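Local coordinates for protein Tv2483 (Treponema vincentii, PDB 6DET) that binds L-arginine with high selectivity as a treponemal lipoprotein, probably the solute-binding component that delivers the amino acid to an ABC transporter, at residues Asp64-Leu69 against Cys98-Phe103; Arg71-His76 against Glu235-Glu240; Ile40-Ser43 against Leu49-Arg52. All coordinates share one frame; numbering follows the deposited sequence.

Interaction 1 of 3, residues Asp64-Leu69 against Cys98-Phe103. With ARG (arginine), chain B.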
# COMPACT_ATOMS: atom_id res chain seq x y z
N ASP A 64 4.81 -7.86 -9.94
CA ASP A 64 5.42 -7.81 -11.25
C ASP A 64 6.65 -6.90 -11.23
O ASP A 64 7.69 -7.22 -11.81
CB ASP A 64 4.41 -7.31 -12.28
CG ASP A 64 3.44 -8.40 -12.73
OD1 ASP A 64 3.66 -9.58 -12.42
OD2 ASP A 64 2.47 -8.06 -13.42
N ILE A 65 6.55 -5.77 -10.51
CA ILE A 65 7.68 -4.85 -10.40
C ILE A 65 8.88 -5.55 -9.78
O ILE A 65 10.00 -5.53 -10.32
CB ILE A 65 7.28 -3.59 -9.61
CG1 ILE A 65 6.27 -2.73 -10.38
CG2 ILE A 65 8.52 -2.73 -9.31
CD1 ILE A 65 5.63 -1.59 -9.60
N PHE A 66 8.69 -6.16 -8.60
CA PHE A 66 9.84 -6.71 -7.90
C PHE A 66 10.36 -7.97 -8.56
O PHE A 66 11.56 -8.25 -8.50
CB PHE A 66 9.50 -6.97 -6.43
CG PHE A 66 9.81 -5.80 -5.54
CD1 PHE A 66 11.11 -5.54 -5.16
CD2 PHE A 66 8.82 -4.92 -5.14
CE1 PHE A 66 11.43 -4.45 -4.37
CE2 PHE A 66 9.14 -3.84 -4.33
CZ PHE A 66 10.42 -3.60 -3.95
N THR A 67 9.49 -8.75 -9.22
CA THR A 67 9.98 -9.94 -9.92
C THR A 67 10.94 -9.55 -11.04
O THR A 67 12.00 -10.17 -11.21
CB THR A 67 8.80 -10.74 -10.48
OG1 THR A 67 7.97 -11.20 -9.40
CG2 THR A 67 9.29 -11.94 -11.27
N GLU A 68 10.59 -8.52 -11.82
CA GLU A 68 11.42 -8.10 -12.95
C GLU A 68 12.65 -7.36 -12.46
O GLU A 68 13.75 -7.55 -13.00
CB GLU A 68 10.59 -7.24 -13.91
CG GLU A 68 11.40 -6.60 -15.03
CD GLU A 68 12.08 -7.61 -15.93
OE1 GLU A 68 11.83 -8.84 -15.80
OE2 GLU A 68 12.89 -7.18 -16.80
N LEU A 69 12.50 -6.51 -11.44
CA LEU A 69 13.64 -5.82 -10.87
C LEU A 69 14.69 -6.81 -10.38
O LEU A 69 15.88 -6.67 -10.69
CB LEU A 69 13.17 -4.94 -9.72
CG LEU A 69 14.30 -4.25 -8.99
CD1 LEU A 69 14.11 -2.75 -8.99
CD2 LEU A 69 14.33 -4.80 -7.60
N CYS A 98 12.50 -5.40 2.66
CA CYS A 98 11.73 -4.24 2.25
C CYS A 98 10.26 -4.59 2.38
O CYS A 98 9.90 -5.75 2.62
CB CYS A 98 12.07 -3.81 0.83
SG CYS A 98 11.68 -5.01 -0.44
N ILE A 99 9.41 -3.57 2.25
CA ILE A 99 7.96 -3.70 2.45
C ILE A 99 7.27 -3.09 1.23
O ILE A 99 7.60 -1.98 0.83
CB ILE A 99 7.47 -2.97 3.71
CG1 ILE A 99 8.28 -3.39 4.95
CG2 ILE A 99 5.98 -3.29 3.94
CD1 ILE A 99 8.16 -2.40 6.10
N ALA A 100 6.36 -3.86 0.63
CA ALA A 100 5.54 -3.39 -0.48
C ALA A 100 4.07 -3.55 -0.05
O ALA A 100 3.76 -3.31 1.12
CB ALA A 100 5.91 -4.15 -1.76
N SER A 101 3.17 -3.91 -0.97
CA SER A 101 1.73 -4.02 -0.67
C SER A 101 1.06 -2.67 -0.44
O SER A 101 0.14 -2.55 0.37
CB SER A 101 1.47 -4.95 0.53
OG SER A 101 1.84 -6.22 0.15
N GLY A 102 1.50 -1.63 -1.17
CA GLY A 102 0.83 -0.35 -1.08
C GLY A 102 1.22 0.45 0.15
O GLY A 102 0.37 0.99 0.86
N PHE A 103 2.53 0.51 0.43
CA PHE A 103 3.05 1.21 1.59
C PHE A 103 3.02 2.73 1.36
O PHE A 103 3.72 3.24 0.47
CB PHE A 103 4.48 0.70 1.86
CG PHE A 103 5.09 1.20 3.15
CD1 PHE A 103 5.18 0.37 4.26
CD2 PHE A 103 5.64 2.48 3.23
CE1 PHE A 103 5.73 0.84 5.43
CE2 PHE A 103 6.20 2.94 4.41
CZ PHE A 103 6.25 2.11 5.51
N ARG B . -1.33 2.15 2.52
CA ARG B . -1.45 1.25 3.70
C ARG B . -0.24 1.45 4.61
O ARG B . 0.79 1.96 4.13
CB ARG B . -1.53 -0.22 3.26
CG ARG B . -2.80 -0.58 2.50
CD ARG B . -2.82 -2.02 2.00
NE ARG B . -2.84 -2.95 3.12
CZ ARG B . -1.82 -3.71 3.49
NH1 ARG B . -1.98 -4.48 4.57
NH2 ARG B . -0.67 -3.69 2.83
OXT ARG B . -0.29 1.08 5.79
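A single aromatic ring, that of F66, carries the whole contact from helix 61-73, and what it meets first on strand 98-104 is a sulfur. C98 SG lies 4.6 Å from the centroid of the F66 ring, 40° off the ring normal, so this Cys sulfur-aromatic contact is oblique. The sulfur sits near the outer end of the ring: F66 CE1 and F66 CZ are each 4.0 Å from C98 SG. C98 helps by its first torsion (chi1 64°), which sets SG between its own backbone N and carbonyl carbon while the CB bond already points at the helix. Across the ring, F66 CE2 touches A100 CB at 4.1 Å, again obliquely. C98 and A100 are alternate residues of one strand and present the same face to the helix, whereas I99 between them points away. No hydrogen bond joins the two segments, and all three touching residues are buried. L38 and I40 of the neighbouring strand 37-42 also touch F66, and F221 meets its ring edge-to-face.

Beyond A100 the chain turns a corner, with positive phi at S101 and G102, and two backbone carbonyls face the bound arginine. S101 O accepts a hydrogen bond from ligand NH2 at 2.8 Å, and G102 O takes one from the ligand's alpha-amino N at 2.6 Å. One short turn therefore meets both ends of the ligand, while the G102 N-H is hydrogen-bonded to the D62 carboxylate, at the start of the same helix. F103 CA adds a contact with the ligand O atom. A helix packed on the sheet by its apolar side, with the ligand gripped where a strand breaks, is the alpha/beta lobe and binding cleft of a family 3 solute-binding protein.

Interaction 2 of 3, residues Arg71-His76 against Glu235-Glu240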
# COMPACT_ATOMS: atom_id res chain seq x y z
N ARG A 71 15.03 -9.90 -11.32
CA ARG A 71 15.60 -10.59 -12.46
C ARG A 71 16.75 -9.78 -13.05
O ARG A 71 17.82 -10.32 -13.33
CB ARG A 71 14.55 -10.85 -13.54
CG ARG A 71 15.12 -11.68 -14.69
CD ARG A 71 14.16 -11.74 -15.86
NE ARG A 71 14.10 -10.45 -16.54
CZ ARG A 71 15.00 -10.04 -17.44
NH1 ARG A 71 16.01 -10.82 -17.76
NH2 ARG A 71 14.89 -8.85 -18.00
N ARG A 72 16.53 -8.48 -13.24
CA ARG A 72 17.59 -7.65 -13.81
C ARG A 72 18.81 -7.57 -12.90
O ARG A 72 19.93 -7.40 -13.39
CB ARG A 72 17.05 -6.24 -14.09
CG ARG A 72 16.06 -6.21 -15.23
CD ARG A 72 15.56 -4.81 -15.57
NE ARG A 72 14.44 -4.85 -16.50
CZ ARG A 72 14.11 -3.87 -17.33
NH1 ARG A 72 14.81 -2.75 -17.36
NH2 ARG A 72 13.06 -4.01 -18.13
N LEU A 73 18.61 -7.60 -11.58
CA LEU A 73 19.72 -7.56 -10.63
C LEU A 73 20.40 -8.90 -10.43
O LEU A 73 21.43 -8.96 -9.73
CB LEU A 73 19.24 -7.03 -9.29
CG LEU A 73 18.90 -5.53 -9.28
CD1 LEU A 73 18.27 -5.16 -7.98
CD2 LEU A 73 20.18 -4.69 -9.52
N GLY A 74 19.89 -9.96 -11.05
CA GLY A 74 20.54 -11.26 -10.91
C GLY A 74 20.30 -11.93 -9.57
O GLY A 74 21.11 -12.77 -9.16
N ILE A 75 19.19 -11.62 -8.90
CA ILE A 75 18.89 -12.10 -7.56
C ILE A 75 17.48 -12.67 -7.55
O ILE A 75 16.64 -12.32 -8.39
CB ILE A 75 19.02 -11.00 -6.48
CG1 ILE A 75 17.99 -9.88 -6.69
CG2 ILE A 75 20.45 -10.43 -6.47
CD1 ILE A 75 18.10 -8.74 -5.69
N HIS A 76 17.20 -13.52 -6.53
CA HIS A 76 15.90 -14.18 -6.47
C HIS A 76 14.92 -13.38 -5.61
O HIS A 76 15.26 -13.00 -4.48
CB HIS A 76 16.05 -15.60 -5.90
CG HIS A 76 14.77 -16.38 -5.88
ND1 HIS A 76 14.06 -16.67 -7.02
CD2 HIS A 76 14.07 -16.92 -4.85
CE1 HIS A 76 12.98 -17.36 -6.70
NE2 HIS A 76 12.96 -17.52 -5.39
N GLU A 235 16.59 1.76 -6.86
CA GLU A 235 16.06 2.92 -7.56
C GLU A 235 16.64 3.02 -8.97
O GLU A 235 15.94 3.41 -9.91
CB GLU A 235 16.34 4.19 -6.76
CG GLU A 235 15.45 4.30 -5.53
CD GLU A 235 15.70 5.56 -4.74
OE1 GLU A 235 16.86 6.05 -4.72
OE2 GLU A 235 14.73 6.06 -4.14
N SER A 236 17.91 2.64 -9.15
CA SER A 236 18.49 2.70 -10.48
C SER A 236 17.76 1.78 -11.45
O SER A 236 17.52 2.14 -12.61
CB SER A 236 19.97 2.33 -10.42
OG SER A 236 20.53 2.46 -11.71
N VAL A 237 17.42 0.58 -11.00
CA VAL A 237 16.72 -0.38 -11.86
C VAL A 237 15.27 0.04 -12.08
O VAL A 237 14.73 -0.11 -13.19
CB VAL A 237 16.82 -1.78 -11.26
CG1 VAL A 237 16.09 -2.76 -12.16
CG2 VAL A 237 18.29 -2.17 -11.10
N LEU A 238 14.60 0.52 -11.03
CA LEU A 238 13.24 1.02 -11.20
C LEU A 238 13.18 2.11 -12.26
O LEU A 238 12.23 2.17 -13.04
CB LEU A 238 12.70 1.56 -9.88
CG LEU A 238 12.34 0.53 -8.80
CD1 LEU A 238 11.87 1.21 -7.50
CD2 LEU A 238 11.28 -0.46 -9.33
N ALA A 239 14.17 3.01 -12.26
CA ALA A 239 14.18 4.08 -13.26
C ALA A 239 14.29 3.50 -14.67
O ALA A 239 13.56 3.93 -15.58
CB ALA A 239 15.31 5.05 -12.98
N GLU A 240 15.18 2.54 -14.86
CA GLU A 240 15.32 1.88 -16.15
C GLU A 240 14.01 1.23 -16.56
O GLU A 240 13.59 1.33 -17.72
CB GLU A 240 16.45 0.83 -16.07
CG GLU A 240 16.72 0.03 -17.34
CD GLU A 240 17.80 -1.05 -17.15
OE1 GLU A 240 17.48 -2.14 -16.62
OE2 GLU A 240 18.97 -0.81 -17.52
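The charged part of this contact is a salt bridge between R72 on helix 61-73 and E240 on helix 228-243, with R72 NH1 2.8 Å from E240 OE1. As a hydrogen bond it is bent, the N-H...O angle being 146°. OE1 is met on its anti side and from out of the carboxylate plane; the guanidinium and carboxylate planes stand 49° apart and one N-O pair makes the bridge, not a flat two-pronged pair. E240 CG also lies at the guanidinium edge, 3.4 Å from R72 NH1. R72 reaches across because its chain is extended from CG to NE, and E240 answers with CG anti to its backbone N (chi1 179°). The guanidinium has further acidic partners, E68 at NE and D244 at NH1, which probably help fix its orientation.

Helix 228-243 packs on helix 61-73, which itself lies on the sheet, in the alpha/beta lobe of the solute-binding fold, although 158 residues separate the segments. Helix 61-73 finishes here in a Schellman motif: G74 takes positive phi and its N bonds back to R71 O.

The apolar part centres on V237, whose two methyls divide the work. V237 CG1 lies against the aliphatic stem of R72, 4.0 Å from R72 CD, and V237 CG2 packs tightly on L73, 3.5 Å from L73 CD2. W29 of helix 28-35 and K233 and I234 of helix 228-243 also touch L73, and T246 and M241 touch R72.

Interaction 3 of 3, residues Ile40-Ser43 against Leu49-Arg52. With ARG (arginine), chain B.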
# COMPACT_ATOMS: atom_id res chain seq x y z
N ILE A 40 10.86 -9.59 0.07
CA ILE A 40 9.88 -8.50 -0.07
C ILE A 40 8.69 -8.89 0.81
O ILE A 40 8.00 -9.86 0.50
CB ILE A 40 9.44 -8.31 -1.53
CG1 ILE A 40 10.64 -8.05 -2.46
CG2 ILE A 40 8.41 -7.17 -1.64
CD1 ILE A 40 10.90 -9.21 -3.40
N GLY A 41 8.48 -8.19 1.92
CA GLY A 41 7.33 -8.45 2.77
C GLY A 41 6.07 -7.87 2.16
O GLY A 41 6.06 -6.72 1.72
N VAL A 42 5.00 -8.66 2.15
CA VAL A 42 3.74 -8.23 1.56
C VAL A 42 2.60 -8.69 2.45
O VAL A 42 2.67 -9.76 3.08
CB VAL A 42 3.53 -8.77 0.12
CG1 VAL A 42 4.51 -8.13 -0.86
CG2 VAL A 42 3.71 -10.29 0.10
N SER A 43 1.53 -7.90 2.45
CA SER A 43 0.22 -8.43 2.80
C SER A 43 -0.34 -9.10 1.55
O SER A 43 -0.50 -8.45 0.51
CB SER A 43 -0.70 -7.32 3.29
OG SER A 43 -0.28 -6.73 4.53
N LEU A 49 -2.46 -5.04 -6.10
CA LEU A 49 -1.03 -4.88 -5.80
C LEU A 49 -0.34 -6.19 -5.42
O LEU A 49 0.80 -6.43 -5.84
CB LEU A 49 -0.87 -3.87 -4.66
CG LEU A 49 -1.40 -2.44 -4.89
CD1 LEU A 49 -1.09 -1.59 -3.65
CD2 LEU A 49 -0.79 -1.83 -6.14
N SER A 50 -0.98 -7.02 -4.60
CA SER A 50 -0.35 -8.24 -4.10
C SER A 50 -1.42 -9.10 -3.44
O SER A 50 -1.72 -8.91 -2.26
CB SER A 50 0.76 -7.97 -3.07
OG SER A 50 0.30 -7.15 -2.01
N PHE A 51 -1.98 -10.02 -4.22
CA PHE A 51 -3.11 -10.85 -3.79
C PHE A 51 -2.92 -12.26 -4.35
O PHE A 51 -2.00 -12.52 -5.13
CB PHE A 51 -4.44 -10.24 -4.25
CG PHE A 51 -4.62 -10.25 -5.74
CD1 PHE A 51 -4.07 -9.23 -6.52
CD2 PHE A 51 -5.32 -11.27 -6.37
CE1 PHE A 51 -4.21 -9.25 -7.91
CE2 PHE A 51 -5.47 -11.28 -7.75
CZ PHE A 51 -4.91 -10.26 -8.52
N ARG A 52 -3.78 -13.19 -3.92
CA ARG A 52 -3.71 -14.59 -4.36
C ARG A 52 -4.64 -14.83 -5.54
O ARG A 52 -5.84 -14.56 -5.46
CB ARG A 52 -4.09 -15.54 -3.22
CG ARG A 52 -3.22 -15.44 -1.99
CD ARG A 52 -2.05 -16.40 -2.05
NE ARG A 52 -1.12 -16.25 -0.94
CZ ARG A 52 0.05 -16.88 -0.87
NH1 ARG A 52 0.40 -17.71 -1.85
NH2 ARG A 52 0.85 -16.68 0.17
N ARG B . -1.33 2.15 2.52
CA ARG B . -1.45 1.25 3.70
C ARG B . -0.24 1.45 4.61
O ARG B . 0.79 1.96 4.13
CB ARG B . -1.53 -0.22 3.26
CG ARG B . -2.80 -0.58 2.50
CD ARG B . -2.82 -2.02 2.00
NE ARG B . -2.84 -2.95 3.12
CZ ARG B . -1.82 -3.71 3.49
NH1 ARG B . -1.98 -4.48 4.57
NH2 ARG B . -0.67 -3.69 2.83
OXT ARG B . -0.29 1.08 5.79
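This is a small, buried polar contact beside the arginine site, made where strand 37-42 of the alpha/beta lobe runs out and the chain comes back toward strand 51-52. In this family 3 solute-binding fold the end of a central strand delivers a residue to the ligand, and here that residue is S43. Its hydroxyl accepts a hydrogen bond from ligand NH1, with S43 OG 2.8 Å from that nitrogen. The first torsion (chi1 -66°) keeps OG beside the backbone N of S43, and S43 CB lies 3.4 Å from ligand NH1, so the serine flanks the guanidinium with its carbon as well as its oxygen.

The two segments meet through the other end of the same residue. S43 O lies 2.9 Å from S50 OG. The S101 hydroxyl hydrogen-bonds to S43 O and is itself hydrogen-bonded to S50 OG. Two serine hydroxyls, of S50 and S101, thus gather round the carbonyl of a third serine, S43. S43 and S101 both belong to the ligand's first shell, and S50 supports them from the second.

Beyond this the packing is slight: V42 CB lies 4.2 Å from S50 OG, and I63 of helix 61-73 touches the S50 side chain. Strand 37-42 itself is held by backbone bonds from G41 to C98 and A100, and from V42 to Y80. Close beside the hydroxyl contact, two carbonyl oxygens that cannot bond each other, S43 O and S50 O, come within 3.1 Å.

Read from the N terminus, interaction 3 comes first, closing a short loop of five residues between strand 37-42 and strand 51-52. The chain then enters helix 61-73, which interactions 1 and 2 share. Interaction 1 closes a loop of 28 residues back to strand 98-104; interaction 2 starts from the end of the same helix and closes only after 158 residues, on helix 228-243, so the two cross. Interaction 3 stands in series with both. Interactions 1 and 3 meet at neighbouring strands of the sheet and at the ligand; interactions 1 and 2 touch where I65 and L69 pack on L238. Interactions 2 and 3 lie about 19 Å apart between centres.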